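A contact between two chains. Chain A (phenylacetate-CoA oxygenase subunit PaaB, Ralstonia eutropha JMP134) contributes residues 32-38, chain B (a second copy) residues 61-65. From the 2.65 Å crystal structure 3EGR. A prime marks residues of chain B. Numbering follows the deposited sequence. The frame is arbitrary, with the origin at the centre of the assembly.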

# COMPACT_ATOMS: atom_id res chain seq x y z
N ASP A 32 1.53 12.65 4.08
CA ASP A 32 0.43 11.69 3.95
C ASP A 32 -0.34 11.91 2.66
O ASP A 32 -0.04 12.86 1.90
CB ASP A 32 -0.50 11.77 5.16
CG ASP A 32 -0.96 13.17 5.44
OD1 ASP A 32 -1.51 13.86 4.54
OD2 ASP A 32 -0.77 13.59 6.58
N ALA A 33 -1.33 11.06 2.42
CA ALA A 33 -2.02 11.07 1.14
C ALA A 33 -2.76 12.39 0.92
O ALA A 33 -2.79 12.92 -0.19
CB ALA A 33 -2.97 9.88 1.02
N GLN A 34 -3.30 12.96 1.99
CA GLN A 34 -4.05 14.21 1.84
C GLN A 34 -3.15 15.40 1.56
O GLN A 34 -3.52 16.28 0.79
CB GLN A 34 -4.96 14.44 3.04
CG GLN A 34 -6.11 13.43 3.10
CD GLN A 34 -7.04 13.49 1.88
OE1 GLN A 34 -7.54 14.56 1.50
NE2 GLN A 34 -7.29 12.33 1.27
N GLN A 35 -1.97 15.41 2.16
CA GLN A 35 -1.00 16.47 1.86
C GLN A 35 -0.45 16.30 0.45
O GLN A 35 -0.22 17.29 -0.25
CB GLN A 35 0.13 16.51 2.89
CG GLN A 35 1.11 17.64 2.66
CD GLN A 35 2.35 17.60 3.53
OE1 GLN A 35 2.93 16.54 3.78
NE2 GLN A 35 2.79 18.77 3.99
N ALA A 36 -0.27 15.05 0.02
CA ALA A 36 0.19 14.78 -1.35
C ALA A 36 -0.82 15.28 -2.38
O ALA A 36 -0.47 15.91 -3.38
CB ALA A 36 0.46 13.31 -1.52
N LEU A 37 -2.10 15.02 -2.13
CA LEU A 37 -3.17 15.53 -2.99
C LEU A 37 -3.15 17.05 -3.08
O LEU A 37 -3.14 17.61 -4.16
CB LEU A 37 -4.55 15.10 -2.45
CG LEU A 37 -5.12 13.80 -2.98
CD1 LEU A 37 -6.41 13.51 -2.25
CD2 LEU A 37 -5.32 13.88 -4.50
N HIS A 38 -3.16 17.70 -1.92
CA HIS A 38 -3.10 19.15 -1.83
C HIS A 38 -1.90 19.70 -2.62
O HIS A 38 -2.06 20.62 -3.42
CB HIS A 38 -3.06 19.59 -0.36
CG HIS A 38 -2.94 21.08 -0.17
ND1 HIS A 38 -4.04 21.92 -0.14
CD2 HIS A 38 -1.86 21.87 0.03
CE1 HIS A 38 -3.63 23.16 0.07
NE2 HIS A 38 -2.31 23.15 0.18
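Chain B (61-65) ITASA

Residues 61-65 of chain B are an extended segment laid beside the first turns of a helix in chain A. Their phi/psi values, from -85/133 at Ile61′ to -74/142 at Ala65′, all lie in the extended region, and Thr62′ and Ala63′ form a short strand. The two chains run in the same general direction here: Thr62′ lies nearest Ala33, with CA atoms 6.5 Å apart, and Ser64′ nearest Leu37, with CA atoms 6.8 Å apart. A four-residue step along the helix, Ala33 to Leu37, thus matches a two-residue step along the extended chain, Thr62′ to Ser64′, as the compact rise of a helix against an extended chain leads one to expect.

The helix is held by its own hydrogen bonds. Asp32, the N-cap, accepts from the backbone through its side chain, Gln35 N to Asp32 OD1 being 2.9 Å; a short acidic side chain suits this place, where backbone NH groups lack partners from a preceding turn. The bond from Leu37 N to Ala33 O, also 2.9 Å, joins the two residues whose CB atoms point toward chain B, one turn apart on the same face.

Between the chains the contact is by packing, without hydrogen bonds. Thr62′ points toward the helix, and its OG1 lies 3.3 Å from Ala33 CB; this is a close van der Waals contact, and alanine adds nothing beyond CB on this face. Thr62′ CG2 lies 3.9 Å from Leu37 CD1 and 3.5 Å from Gln34 NE2. Gln34 leaves its backbone sideways, but its long, flexible chain brings the amide end nearer.

Leu37 reaches farther along chain B. Leu37 CD1 is 3.6 Å from the backbone atom Ala63′ O, and Leu37 CD2 lies 3.9 Å from Ser64′ N and 4.1 Å from Ser64′ CB. Ala63′ turns its own methyl away, and it is its carbonyl oxygen that meets the leucine. Ser64′ OG is hydrogen-bonded elsewhere in the structure.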

# COMPACT_ATOMS: atom_id res chain seq x y z
N ILE B 61 -4.43 3.68 -3.85
CA ILE B 61 -4.69 4.96 -4.53
C ILE B 61 -5.57 5.84 -3.66
O ILE B 61 -6.55 5.34 -3.12
CB ILE B 61 -5.41 4.71 -5.85
CG1 ILE B 61 -4.51 3.87 -6.77
CG2 ILE B 61 -5.82 6.03 -6.52
CD1 ILE B 61 -5.11 3.58 -8.11
N THR B 62 -5.22 7.13 -3.50
CA THR B 62 -6.13 8.11 -2.91
C THR B 62 -6.50 9.14 -3.97
O THR B 62 -5.60 9.74 -4.58
CB THR B 62 -5.50 8.86 -1.71
OG1 THR B 62 -5.07 7.94 -0.71
CG2 THR B 62 -6.51 9.84 -1.08
N ALA B 63 -7.81 9.36 -4.17
CA ALA B 63 -8.31 10.22 -5.25
C ALA B 63 -8.81 11.53 -4.73
O ALA B 63 -9.21 11.64 -3.59
CB ALA B 63 -9.43 9.53 -6.03
N SER B 64 -8.78 12.55 -5.58
CA SER B 64 -9.34 13.85 -5.24
C SER B 64 -10.87 13.78 -5.24
O SER B 64 -11.46 13.07 -6.05
CB SER B 64 -8.86 14.90 -6.23
OG SER B 64 -9.09 14.49 -7.56
N ALA B 65 -11.50 14.51 -4.32
CA ALA B 65 -12.97 14.52 -4.18
C ALA B 65 -13.63 15.30 -5.32
O ALA B 65 -13.09 16.33 -5.76
CB ALA B 65 -13.35 15.13 -2.83